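Local structure of GDSL-like protein (Collinsella aerofaciens ATCC 25986, 7BXD) at residues 52-57 with 100-105; 59-64 with 228-233; 133-138 with 145-150; 151-156 with 199-204. The protein probably hydrolyses acyl esters, as a GDSL-like acyl-hydrolase of the SGNH hydrolase superfamily. All coordinates share one frame; numbering follows the deposited sequence.

In the fold
Contacts 1 and 2 lie on one face of the parallel sheet and contact 3 on the other, while contact 4 joins the loop after strand 146-150 to the end of helix 197-200 and the turn that follows. Contacts 1 and 2 share helix 55-61 and have centres about 10 Å apart; the Trp54 ring touches Ile233, with Trp54 CD2 and Ile233 CD1 3.5 Å apart. Strands 100-104 and 146-150 are sheet neighbours, which joins contact 1 to contact 3. Contact 4 continues the chain from contact 3, although their centres are about 21 Å apart, and its Cys153 packs on Phe104 of contact 1. In SGNH hydrolases the catalytic residues gather at the carboxyl end of the sheet.

Contact 1 of 4, residues 52-57 with 100-105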
loop_
_atom_site.group_PDB
_atom_site.type_symbol
_atom_site.label_atom_id
_atom_site.label_comp_id
_atom_site.label_asym_id
_atom_site.label_seq_id
_atom_site.Cartn_x
_atom_site.Cartn_y
_atom_site.Cartn_z
ATOM N N ILE A 52 -0.495 15.666 4.961
ATOM C CA ILE A 52 0.939 15.384 4.905
ATOM C C ILE A 52 1.264 14.162 4.062
ATOM O O ILE A 52 2.453 13.896 3.812
ATOM C CB ILE A 52 1.612 15.260 6.293
ATOM C CG1 ILE A 52 1.218 13.957 7.010
ATOM C CG2 ILE A 52 1.311 16.490 7.155
ATOM C CD1 ILE A 52 2.158 13.604 8.157
ATOM N N SER A 53 0.262 13.391 3.641
ATOM C CA SER A 53 0.529 12.146 2.932
ATOM C C SER A 53 1.209 12.429 1.592
ATOM O O SER A 53 1.122 13.530 1.030
ATOM C CB SER A 53 -0.790 11.433 2.654
ATOM O OG SER A 53 -0.546 10.266 1.871
ATOM N N TRP A 54 1.878 11.399 1.061
ATOM C CA TRP A 54 2.381 11.476 -0.307
ATOM C C TRP A 54 1.280 11.841 -1.287
ATOM O O TRP A 54 1.562 12.447 -2.338
ATOM C CB TRP A 54 3.057 10.158 -0.696
ATOM C CG TRP A 54 2.195 8.939 -0.594
ATOM C CD1 TRP A 54 2.071 8.116 0.506
ATOM C CD2 TRP A 54 1.356 8.365 -1.615
ATOM N NE1 TRP A 54 1.221 7.071 0.219
ATOM C CE2 TRP A 54 0.767 7.197 -1.072
ATOM C CE3 TRP A 54 1.065 8.711 -2.950
ATOM C CZ2 TRP A 54 -0.073 6.371 -1.817
ATOM C CZ3 TRP A 54 0.231 7.878 -3.693
ATOM C CH2 TRP A 54 -0.335 6.733 -3.120
ATOM N N THR A 55 0.013 11.479 -0.990
ATOM C CA THR A 55 -1.070 11.788 -1.930
ATOM C C THR A 55 -1.216 13.287 -2.146
ATOM O O THR A 55 -1.674 13.722 -3.213
ATOM C CB THR A 55 -2.409 11.235 -1.423
ATOM O OG1 THR A 55 -2.746 11.778 -0.138
ATOM C CG2 THR A 55 -2.355 9.707 -1.306
ATOM N N SER A 56 -0.852 14.089 -1.147
ATOM C CA SER A 56 -1.019 15.546 -1.245
ATOM C C SER A 56 0.017 16.190 -2.154
ATOM O O SER A 56 -0.178 17.341 -2.581
ATOM C CB SER A 56 -0.946 16.190 0.147
ATOM O OG SER A 56 0.381 16.160 0.660
ATOM N N HIS A 57 1.118 15.491 -2.440
ATOM C CA HIS A 57 2.172 16.001 -3.306
ATOM C C HIS A 57 2.070 15.455 -4.723
ATOM O O HIS A 57 2.641 16.034 -5.651
ATOM C CB HIS A 57 3.547 15.580 -2.751
ATOM C CG HIS A 57 3.843 16.103 -1.387
ATOM N ND1 HIS A 57 4.390 17.347 -1.184
ATOM C CD2 HIS A 57 3.697 15.540 -0.162
ATOM C CE1 HIS A 57 4.543 17.542 0.115
ATOM N NE2 HIS A 57 4.139 16.457 0.757
ATOM N N VAL A 100 -7.160 5.886 -12.597
ATOM C CA VAL A 100 -6.075 5.020 -12.146
ATOM C C VAL A 100 -6.361 4.665 -10.696
ATOM O O VAL A 100 -6.731 5.543 -9.897
ATOM C CB VAL A 100 -4.721 5.760 -12.247
ATOM C CG1 VAL A 100 -3.547 4.881 -11.787
ATOM C CG2 VAL A 100 -4.467 6.298 -13.663
ATOM N N TYR A 101 -6.169 3.389 -10.353
ATOM C CA TYR A 101 -6.213 2.910 -8.977
ATOM C C TYR A 101 -4.811 2.506 -8.570
ATOM O O TYR A 101 -4.153 1.730 -9.282
ATOM C CB TYR A 101 -7.154 1.703 -8.820
ATOM C CG TYR A 101 -8.572 2.203 -8.905
ATOM C CD1 TYR A 101 -9.148 2.470 -10.131
ATOM C CD2 TYR A 101 -9.294 2.554 -7.747
ATOM C CE1 TYR A 101 -10.416 3.055 -10.229
ATOM C CE2 TYR A 101 -10.549 3.151 -7.821
ATOM C CZ TYR A 101 -11.096 3.409 -9.065
ATOM O OH TYR A 101 -12.308 4.036 -9.191
ATOM N N VAL A 102 -4.362 3.022 -7.425
ATOM C CA VAL A 102 -3.055 2.688 -6.844
ATOM C C VAL A 102 -3.336 1.999 -5.518
ATOM O O VAL A 102 -3.884 2.627 -4.598
ATOM C CB VAL A 102 -2.191 3.946 -6.641
ATOM C CG1 VAL A 102 -0.878 3.577 -5.971
ATOM C CG2 VAL A 102 -1.931 4.647 -7.985
ATOM N N VAL A 103 -3.007 0.698 -5.417
ATOM C CA VAL A 103 -3.307 -0.094 -4.217
ATOM C C VAL A 103 -1.991 -0.354 -3.504
ATOM O O VAL A 103 -1.082 -0.967 -4.084
ATOM C CB VAL A 103 -4.019 -1.413 -4.569
ATOM C CG1 VAL A 103 -4.335 -2.174 -3.288
ATOM C CG2 VAL A 103 -5.288 -1.151 -5.402
ATOM N N PHE A 104 -1.888 0.098 -2.250
ATOM C CA PHE A 104 -0.638 0.090 -1.495
ATOM C C PHE A 104 -0.952 -0.438 -0.100
ATOM O O PHE A 104 -1.529 0.280 0.716
ATOM C CB PHE A 104 -0.153 1.543 -1.462
ATOM C CG PHE A 104 1.152 1.805 -0.723
ATOM C CD1 PHE A 104 2.182 0.866 -0.638
ATOM C CD2 PHE A 104 1.351 3.076 -0.165
ATOM C CE1 PHE A 104 3.380 1.183 -0.010
ATOM C CE2 PHE A 104 2.548 3.391 0.475
ATOM C CZ PHE A 104 3.562 2.436 0.554
ATOM N N GLY A 105 -0.657 -1.706 0.157
ATOM C CA GLY A 105 -0.982 -2.302 1.443
ATOM C C GLY A 105 -0.216 -3.587 1.641
ATOM O O GLY A 105 0.549 -4.018 0.772
#
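The indole of Trp54 reaches from the turn before helix 55-61 onto strand 100-104, where Phe104 and, to a lesser degree, Val102 receive it. These two residues, two positions apart on the same face of the strand, both point toward the indole. Trp54 NE1 comes to the edge of the phenyl ring, near its plane, 3.9 Å from Phe104 CE2, and Trp54 CZ2 lies 4.0 Å from Phe104 CD2. The five-membered ring of Trp54 and the Phe104 ring are inclined by 67°, an oblique pairing, and the side chains run past one another in opposite senses. The far end of the indole meets the valine more loosely, Trp54 CH2 standing 4.3 Å from Val102 CG1.

Trp54 holds its ring between its own backbone N and carbonyl carbon (chi1 58°), while Thr55 CG2 covers part of one indole face. The indole N-H is hydrogen-bonded to Thr38 O, which should restrict rotation of the ring. Ser53 OG accepts from Thr55 N at 3.2 Å, a nearly straight capping bond. The buried cluster is wedged between the sheet and helix 223-240, whose Tyr226 and Ile233 also touch Trp54, with strand 30-35 alongside and helix 37-40 against Phe104.

Contact 2 of 4, residues 59-64 with 228-233; sequences GALLGG and RLAHRI
Gly59 O, two residues before the Leu61 that meets Ala230 and His231, receives two backbone N-H groups: Gly64 N at 2.9 Å, and Leu62 N in a weak bond of 3.2 Å. Beside it Ala60 O accepts from Gly63 N at 3.1 Å. Together these bonds close helix 55-61 just after Leu61 has projected toward helix 223-240.

Both methyls of Leu61 take part. CD1 packs on the backbone and methyl group of Ala230, with Leu61 CD1 and Ala230 CB 3.9 Å apart, and also reaches CD2 of His231. The leucine's own CD2 sits over one face of the imidazole in a CH-pi contact: Leu61 CD2 is 3.9 Å from the His231 ring centroid and 26° off the ring normal. The methyl is displaced toward the rim, so that the closest ring atom is CE1, with Leu61 CD2 and His231 CE1 at 3.5 Å. The two side chains meet at about a right angle.

The helix ending is a Schellman motif with Gly63 as its C-prime residue. Its positive phi suits glycine, because a CB there would press on the carbonyl oxygen of Leu62. Across the contact Leu61 CA and His231 CA stand 7.3 Å apart.

The leucine lies at the exposed margin of this interface, and its neighbour Leu62 turns inward to Ala234 and Thr238 of helix 223-240. With CG anti to the carbonyl carbon (chi1 -78°), the His231 ring is brought back toward Leu61, and its NE2 makes a weak hydrogen bond to Glu227. On the buried side Ala230 touches Trp54.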
loop_
_atom_site.group_PDB
_atom_site.type_symbol
_atom_site.label_atom_id
_atom_site.label_comp_id
_atom_site.label_asym_id
_atom_site.label_seq_id
_atom_site.Cartn_x
_atom_site.Cartn_y
_atom_site.Cartn_z
ATOM N N GLY A 59 -0.200 14.958 -7.153
ATOM C CA GLY A 59 -0.880 15.554 -8.305
ATOM C C GLY A 59 -0.000 16.553 -9.035
ATOM O O GLY A 59 0.096 16.543 -10.267
ATOM N N ALA A 60 0.652 17.433 -8.279
ATOM C CA ALA A 60 1.508 18.436 -8.903
ATOM C C ALA A 60 2.711 17.793 -9.560
ATOM O O ALA A 60 3.157 18.249 -10.618
ATOM C CB ALA A 60 1.949 19.468 -7.869
ATOM N N LEU A 61 3.239 16.718 -8.967
ATOM C CA LEU A 61 4.402 16.051 -9.547
ATOM C C LEU A 61 4.072 15.414 -10.883
ATOM O O LEU A 61 4.973 15.186 -11.704
ATOM C CB LEU A 61 4.968 15.001 -8.581
ATOM C CG LEU A 61 5.622 15.545 -7.313
ATOM C CD1 LEU A 61 5.896 14.419 -6.320
ATOM C CD2 LEU A 61 6.899 16.340 -7.637
ATOM N N LEU A 62 2.805 15.076 -11.097
ATOM C CA LEU A 62 2.340 14.467 -12.330
ATOM C C LEU A 62 1.717 15.489 -13.277
ATOM O O LEU A 62 1.092 15.098 -14.259
ATOM C CB LEU A 62 1.353 13.337 -12.016
ATOM C CG LEU A 62 1.954 12.145 -11.262
ATOM C CD1 LEU A 62 0.836 11.188 -10.921
ATOM C CD2 LEU A 62 3.058 11.472 -12.068
ATOM N N GLY A 63 1.903 16.785 -13.029
ATOM C CA GLY A 63 1.425 17.786 -13.968
ATOM C C GLY A 63 -0.033 18.153 -13.829
ATOM O O GLY A 63 -0.611 18.746 -14.753
ATOM N N GLY A 64 -0.648 17.846 -12.700
ATOM C CA GLY A 64 -1.993 18.300 -12.445
ATOM C C GLY A 64 -3.041 17.218 -12.263
ATOM O O GLY A 64 -4.235 17.516 -12.281
ATOM N N ARG A 228 9.272 12.825 0.153
ATOM C CA ARG A 228 10.257 12.032 -0.585
ATOM C C ARG A 228 9.607 10.813 -1.217
ATOM O O ARG A 228 9.859 10.506 -2.391
ATOM C CB ARG A 228 11.388 11.655 0.380
ATOM C CG ARG A 228 12.458 10.782 -0.268
ATOM C CD ARG A 228 13.659 10.675 0.641
ATOM N NE ARG A 228 14.637 9.731 0.107
ATOM C CZ ARG A 228 15.948 9.843 0.208
ATOM N NH1 ARG A 228 16.506 10.938 0.702
ATOM N NH2 ARG A 228 16.714 8.852 -0.243
ATOM N N LEU A 229 8.741 10.127 -0.475
ATOM C CA LEU A 229 8.047 8.974 -1.039
ATOM C C LEU A 229 7.216 9.371 -2.256
ATOM O O LEU A 229 7.149 8.624 -3.230
ATOM C CB LEU A 229 7.178 8.315 0.034
ATOM C CG LEU A 229 6.737 6.887 -0.225
ATOM C CD1 LEU A 229 7.943 5.926 -0.170
ATOM C CD2 LEU A 229 5.708 6.480 0.806
ATOM N N ALA A 230 6.567 10.537 -2.204
ATOM C CA ALA A 230 5.773 10.989 -3.343
ATOM C C ALA A 230 6.618 11.100 -4.608
ATOM O O ALA A 230 6.156 10.780 -5.707
ATOM C CB ALA A 230 5.123 12.334 -3.059
ATOM N N HIS A 231 7.857 11.578 -4.491
ATOM C CA HIS A 231 8.707 11.667 -5.672
ATOM C C HIS A 231 9.007 10.288 -6.239
ATOM O O HIS A 231 8.985 10.094 -7.474
ATOM C CB HIS A 231 9.987 12.421 -5.320
ATOM C CG HIS A 231 9.803 13.910 -5.240
ATOM N ND1 HIS A 231 10.266 14.784 -6.199
ATOM C CD2 HIS A 231 9.159 14.675 -4.323
ATOM C CE1 HIS A 231 9.947 16.024 -5.862
ATOM N NE2 HIS A 231 9.273 15.987 -4.730
ATOM N N ARG A 232 9.308 9.321 -5.369
ATOM C CA ARG A 232 9.581 7.964 -5.850
ATOM C C ARG A 232 8.348 7.351 -6.505
ATOM O O ARG A 232 8.451 6.668 -7.537
ATOM C CB ARG A 232 10.080 7.086 -4.693
ATOM C CG ARG A 232 10.346 5.630 -5.079
ATOM C CD ARG A 232 11.557 5.516 -5.985
ATOM N NE ARG A 232 11.770 4.177 -6.530
ATOM C CZ ARG A 232 11.238 3.718 -7.655
ATOM N NH1 ARG A 232 10.406 4.469 -8.343
ATOM N NH2 ARG A 232 11.554 2.488 -8.104
ATOM N N ILE A 233 7.174 7.579 -5.918
ATOM C CA ILE A 233 5.928 7.057 -6.465
ATOM C C ILE A 233 5.630 7.703 -7.811
ATOM O O ILE A 233 5.213 7.024 -8.755
ATOM C CB ILE A 233 4.785 7.234 -5.449
ATOM C CG1 ILE A 233 5.005 6.347 -4.233
ATOM C CG2 ILE A 233 3.438 7.019 -6.107
ATOM C CD1 ILE A 233 4.140 6.704 -3.026
#

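Contact 3 of 4, residues 133-138 with 145-150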
loop_
_atom_site.group_PDB
_atom_site.type_symbol
_atom_site.label_atom_id
_atom_site.label_comp_id
_atom_site.label_asym_id
_atom_site.label_seq_id
_atom_site.Cartn_x
_atom_site.Cartn_y
_atom_site.Cartn_z
ATOM N N TYR A 133 -9.098 -11.158 -4.860
ATOM C CA TYR A 133 -10.393 -10.467 -4.801
ATOM C C TYR A 133 -10.268 -9.016 -5.228
ATOM O O TYR A 133 -11.116 -8.507 -5.972
ATOM C CB TYR A 133 -10.977 -10.548 -3.385
ATOM C CG TYR A 133 -12.303 -9.852 -3.270
ATOM C CD1 TYR A 133 -12.368 -8.488 -2.936
ATOM C CD2 TYR A 133 -13.502 -10.561 -3.479
ATOM C CE1 TYR A 133 -13.575 -7.846 -2.841
ATOM C CE2 TYR A 133 -14.722 -9.923 -3.381
ATOM C CZ TYR A 133 -14.751 -8.566 -3.069
ATOM O OH TYR A 133 -15.989 -7.923 -2.978
ATOM N N LEU A 134 -9.269 -8.299 -4.702
ATOM C CA LEU A 134 -9.157 -6.881 -5.042
ATOM C C LEU A 134 -8.987 -6.688 -6.534
ATOM O O LEU A 134 -9.610 -5.802 -7.128
ATOM C CB LEU A 134 -7.993 -6.217 -4.311
ATOM C CG LEU A 134 -8.108 -6.019 -2.789
ATOM C CD1 LEU A 134 -6.879 -5.223 -2.335
ATOM C CD2 LEU A 134 -9.384 -5.290 -2.414
ATOM N N ILE A 135 -8.125 -7.486 -7.182
ATOM C CA ILE A 135 -7.891 -7.255 -8.600
ATOM C C ILE A 135 -9.147 -7.557 -9.403
ATOM O O ILE A 135 -9.545 -6.770 -10.280
ATOM C CB ILE A 135 -6.680 -8.064 -9.104
ATOM C CG1 ILE A 135 -5.400 -7.522 -8.430
ATOM C CG2 ILE A 135 -6.600 -8.000 -10.642
ATOM C CD1 ILE A 135 -4.196 -8.425 -8.550
ATOM N N ARG A 136 -9.806 -8.682 -9.096
ATOM C CA ARG A 136 -11.036 -9.022 -9.826
ATOM C C ARG A 136 -12.097 -7.953 -9.619
ATOM O O ARG A 136 -12.845 -7.599 -10.551
ATOM C CB ARG A 136 -11.565 -10.389 -9.372
ATOM C CG ARG A 136 -10.719 -11.573 -9.855
ATOM C CD ARG A 136 -11.404 -12.914 -9.468
ATOM N NE ARG A 136 -11.345 -13.201 -8.030
ATOM C CZ ARG A 136 -12.375 -13.175 -7.174
ATOM N NH1 ARG A 136 -13.596 -12.851 -7.583
ATOM N NH2 ARG A 136 -12.173 -13.472 -5.887
ATOM N N THR A 137 -12.221 -7.465 -8.382
ATOM C CA THR A 137 -13.384 -6.645 -8.044
ATOM C C THR A 137 -13.168 -5.189 -8.467
ATOM O O THR A 137 -14.107 -4.511 -8.915
ATOM C CB THR A 137 -13.709 -6.800 -6.553
ATOM O OG1 THR A 137 -13.874 -8.196 -6.280
ATOM C CG2 THR A 137 -15.003 -6.065 -6.187
ATOM N N ILE A 138 -11.933 -4.680 -8.345
ATOM C CA ILE A 138 -11.632 -3.368 -8.916
ATOM C C ILE A 138 -11.935 -3.390 -10.406
ATOM O O ILE A 138 -12.530 -2.446 -10.951
ATOM C CB ILE A 138 -10.170 -2.966 -8.637
ATOM C CG1 ILE A 138 -9.973 -2.638 -7.147
ATOM C CG2 ILE A 138 -9.738 -1.793 -9.540
ATOM C CD1 ILE A 138 -8.511 -2.521 -6.699
ATOM N N ALA A 145 -10.406 1.491 -15.909
ATOM C CA ALA A 145 -9.324 2.134 -15.181
ATOM C C ALA A 145 -8.026 1.336 -15.318
ATOM O O ALA A 145 -8.017 0.119 -15.589
ATOM C CB ALA A 145 -9.660 2.230 -13.690
ATOM N N LYS A 146 -6.904 2.037 -15.132
ATOM C CA LYS A 146 -5.615 1.375 -14.963
ATOM C C LYS A 146 -5.462 1.033 -13.486
ATOM O O LYS A 146 -5.957 1.760 -12.616
ATOM C CB LYS A 146 -4.481 2.309 -15.412
ATOM C CG LYS A 146 -4.214 2.304 -16.941
ATOM C CD LYS A 146 -5.313 2.446 -17.864
ATOM C CE LYS A 146 -4.730 3.046 -19.140
ATOM N NZ LYS A 146 -5.728 3.955 -19.735
ATOM N N LEU A 147 -4.808 -0.070 -13.204
ATOM C CA LEU A 147 -4.593 -0.551 -11.839
ATOM C C LEU A 147 -3.115 -0.832 -11.650
ATOM O O LEU A 147 -2.499 -1.567 -12.443
ATOM C CB LEU A 147 -5.398 -1.839 -11.637
ATOM C CG LEU A 147 -5.188 -2.602 -10.327
ATOM C CD1 LEU A 147 -5.496 -1.721 -9.108
ATOM C CD2 LEU A 147 -6.064 -3.877 -10.328
ATOM N N VAL A 148 -2.546 -0.263 -10.587
ATOM C CA VAL A 148 -1.133 -0.436 -10.261
ATOM C C VAL A 148 -1.076 -0.812 -8.786
ATOM O O VAL A 148 -1.677 -0.125 -7.944
ATOM C CB VAL A 148 -0.338 0.869 -10.509
ATOM C CG1 VAL A 148 1.118 0.703 -10.135
ATOM C CG2 VAL A 148 -0.459 1.356 -11.955
ATOM N N PHE A 149 -0.335 -1.868 -8.462
ATOM C CA PHE A 149 -0.095 -2.216 -7.064
ATOM C C PHE A 149 1.282 -1.698 -6.665
ATOM O O PHE A 149 2.218 -1.682 -7.471
ATOM C CB PHE A 149 -0.141 -3.736 -6.820
ATOM C CG PHE A 149 -1.493 -4.238 -6.394
ATOM C CD1 PHE A 149 -2.598 -4.120 -7.244
ATOM C CD2 PHE A 149 -1.672 -4.796 -5.127
ATOM C CE1 PHE A 149 -3.845 -4.584 -6.821
ATOM C CE2 PHE A 149 -2.928 -5.275 -4.733
ATOM C CZ PHE A 149 -4.014 -5.165 -5.575
ATOM N N MET A 150 1.412 -1.300 -5.399
ATOM C CA MET A 150 2.706 -0.951 -4.819
ATOM C C MET A 150 2.964 -1.876 -3.649
ATOM O O MET A 150 2.128 -2.007 -2.753
ATOM C CB MET A 150 2.740 0.529 -4.363
ATOM C CG MET A 150 2.249 1.458 -5.465
ATOM S SD MET A 150 2.819 3.168 -5.345
ATOM C CE MET A 150 2.088 3.634 -3.768
#
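Ile135 and Ile138 of the helix and Leu147 and Phe149 of the strand interlock through differently turned side chains. Leu147 runs at about a right angle to both isoleucines and gives each a different branch. Its CD1 meets the end of one, with Leu147 CD1 and Ile138 CD1 3.9 Å apart. Its CD2 turns to the other, and Leu147 CD2 lies 4.2 Å from Ile135 CG1. The leucine can serve both because its CG is anti to the backbone N (chi1 173°), which carries the fork out from the strand toward the helix.

Phe149 stands two residues on from Leu147, on the same face of the strand. Ile135 comes obliquely to this ring, its CG1 lying 3.7 Å from Phe149 CE1. Leu134 approaches instead at the ring's edge, near its plane, with Leu134 CB and Phe149 CZ 4.3 Å apart. The phenyl is therefore met by two successive helix residues from different directions, while Met183 and Cys187 of helix 176-189 also touch it. No hydrogen bond crosses this interface, which is built from hydrocarbon alone.

On another side of the helix, Thr137 OG1 donates to Tyr133 O at 2.8 Å and hovers over the centre of the tyrosine ring; Thr137 N reaches the same carbonyl from the opposite face of its plane.

Helix 127-141 lies nearly antiparallel to strand 146-150, with the short axes at 164° and 10.4 Å apart. It links strand 100-104 to its parallel sheet neighbour 146-150, the beta-alpha-beta crossover from which the three-layer alpha/beta/alpha fold of SGNH hydrolases is assembled.

Contact 4 of 4, residues 151-156 with 199-204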
loop_
_atom_site.group_PDB
_atom_site.type_symbol
_atom_site.label_atom_id
_atom_site.label_comp_id
_atom_site.label_asym_id
_atom_site.label_seq_id
_atom_site.Cartn_x
_atom_site.Cartn_y
_atom_site.Cartn_z
ATOM N N THR A 151 4.102 -2.551 -3.663
ATOM C CA THR A 151 4.413 -3.477 -2.577
ATOM C C THR A 151 4.625 -2.705 -1.273
ATOM O O THR A 151 5.070 -1.550 -1.292
ATOM C CB THR A 151 5.641 -4.304 -2.930
ATOM O OG1 THR A 151 6.697 -3.385 -3.247
ATOM C CG2 THR A 151 5.393 -5.251 -4.105
ATOM N N PRO A 152 4.305 -3.324 -0.134
ATOM C CA PRO A 152 4.386 -2.607 1.149
ATOM C C PRO A 152 5.816 -2.283 1.515
ATOM O O PRO A 152 6.723 -3.122 1.378
ATOM C CB PRO A 152 3.780 -3.610 2.154
ATOM C CG PRO A 152 3.937 -4.979 1.482
ATOM C CD PRO A 152 3.723 -4.671 0.011
ATOM N N CYS A 153 6.030 -1.043 2.011
ATOM C CA CYS A 153 7.382 -0.642 2.380
ATOM C C CYS A 153 7.908 -1.467 3.554
ATOM O O CYS A 153 7.152 -1.996 4.381
ATOM C CB CYS A 153 7.415 0.844 2.753
ATOM S SG CYS A 153 7.223 1.878 1.264
ATOM N N LYS A 154 9.234 -1.510 3.668
ATOM C CA LYS A 154 9.867 -2.133 4.825
ATOM C C LYS A 154 9.618 -1.326 6.104
ATOM O O LYS A 154 9.302 -0.126 6.088
ATOM C CB LYS A 154 11.361 -2.296 4.576
ATOM C CG LYS A 154 11.630 -3.375 3.523
ATOM C CD LYS A 154 13.093 -3.784 3.469
ATOM C CE LYS A 154 13.387 -4.985 2.548
ATOM N NZ LYS A 154 13.251 -4.610 1.103
ATOM N N THR A 155 9.800 -2.023 7.223
ATOM C CA THR A 155 9.712 -1.449 8.555
ATOM C C THR A 155 10.809 -2.058 9.408
ATOM O O THR A 155 11.149 -3.243 9.276
ATOM C CB THR A 155 8.341 -1.704 9.200
ATOM O OG1 THR A 155 8.336 -1.190 10.542
ATOM C CG2 THR A 155 7.908 -3.159 9.252
ATOM N N SER A 156 11.339 -1.251 10.315
ATOM C CA SER A 156 12.263 -1.761 11.319
ATOM C C SER A 156 11.555 -2.274 12.560
ATOM O O SER A 156 12.231 -2.656 13.517
ATOM C CB SER A 156 13.317 -0.712 11.682
ATOM O OG SER A 156 12.704 0.507 12.065
ATOM N N ALA A 199 11.155 -3.027 -2.259
ATOM C CA ALA A 199 12.558 -3.146 -2.642
ATOM C C ALA A 199 13.221 -1.810 -2.939
ATOM O O ALA A 199 14.453 -1.725 -2.824
ATOM C CB ALA A 199 12.659 -4.035 -3.889
ATOM N N GLN A 200 12.461 -0.769 -3.352
ATOM C CA GLN A 200 13.097 0.393 -3.985
ATOM C C GLN A 200 12.488 1.733 -3.591
ATOM O O GLN A 200 12.621 2.709 -4.337
ATOM C CB GLN A 200 13.072 0.273 -5.497
ATOM C CG GLN A 200 13.882 -0.904 -6.020
ATOM C CD GLN A 200 14.211 -0.781 -7.487
ATOM O OE1 GLN A 200 14.105 0.296 -8.076
ATOM N NE2 GLN A 200 14.562 -1.900 -8.103
ATOM N N SER A 201 11.879 1.851 -2.415
ATOM C CA SER A 201 11.314 3.159 -2.060
ATOM C C SER A 201 12.357 4.259 -1.903
ATOM O O SER A 201 12.009 5.453 -1.992
ATOM C CB SER A 201 10.543 3.077 -0.763
ATOM O OG SER A 201 11.455 2.851 0.292
ATOM N N GLY A 202 13.600 3.885 -1.589
ATOM C CA GLY A 202 14.657 4.844 -1.340
ATOM C C GLY A 202 14.619 5.462 0.039
ATOM O O GLY A 202 15.332 6.452 0.280
ATOM N N ILE A 203 13.845 4.911 0.963
ATOM C CA ILE A 203 13.835 5.367 2.351
ATOM C C ILE A 203 13.946 4.128 3.213
ATOM O O ILE A 203 13.068 3.265 3.144
ATOM C CB ILE A 203 12.544 6.119 2.707
ATOM C CG1 ILE A 203 12.265 7.229 1.690
ATOM C CG2 ILE A 203 12.668 6.663 4.135
ATOM C CD1 ILE A 203 10.977 8.023 1.970
ATOM N N SER A 204 15.032 4.010 3.999
ATOM C CA SER A 204 15.224 2.778 4.776
ATOM C C SER A 204 15.045 3.008 6.255
ATOM O O SER A 204 15.818 3.768 6.858
ATOM C CB SER A 204 16.602 2.169 4.558
ATOM O OG SER A 204 16.696 0.973 5.333
#
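Before Cys153 meets Ser201 and Lys154 meets Ala199, the chain leaves strand 146-150 through Thr151, which points toward the other segment without close contact. Its OG1 is hydrogen-bonded to Asp196 OD1 and to Tyr198 N. Because Asp196 OD1 also accepts from Ala199 N, the threonine is tied to the very start of helix 197-200.

Cys153 is buried and packs its sulfur on a methylene, Cys153 SG lying 4.1 Å from Ser201 CB. The same sulfur touches Phe104, so it lies between Phe104 and Ser201. Tyr221 also borders the residue; it follows Gly218 and Leu219 in a loop that probably corresponds to the one carrying the catalytic aspartate and histidine in SGNH hydrolases. While Ser201 CB faces the sulfur, Ser201 OG, held between its own backbone N and carbonyl carbon (chi1 69°), accepts from Ile203 N at 3.2 Å with an N-H...O angle of 164°. This is an ST turn, and it takes the chain around Gly202, which leaves helical backbone angles with positive phi.

Lys154 follows at the more exposed margin. Its chain is extended through chi2 and chi3, then bent at chi4 (71°), and its NZ arrives 4.1 Å from Ala199 CA. The ammonium is hydrogen-bonded to the carbonyl of Tyr198, one residue earlier.

Thr155 turns away from Ser201 and gives its OG1 to the carbonyl of Gly218, with Leu219 against its side chain. Ser156 has a backbone hydrogen bond to Gly218, and its side chain rests on Pro205.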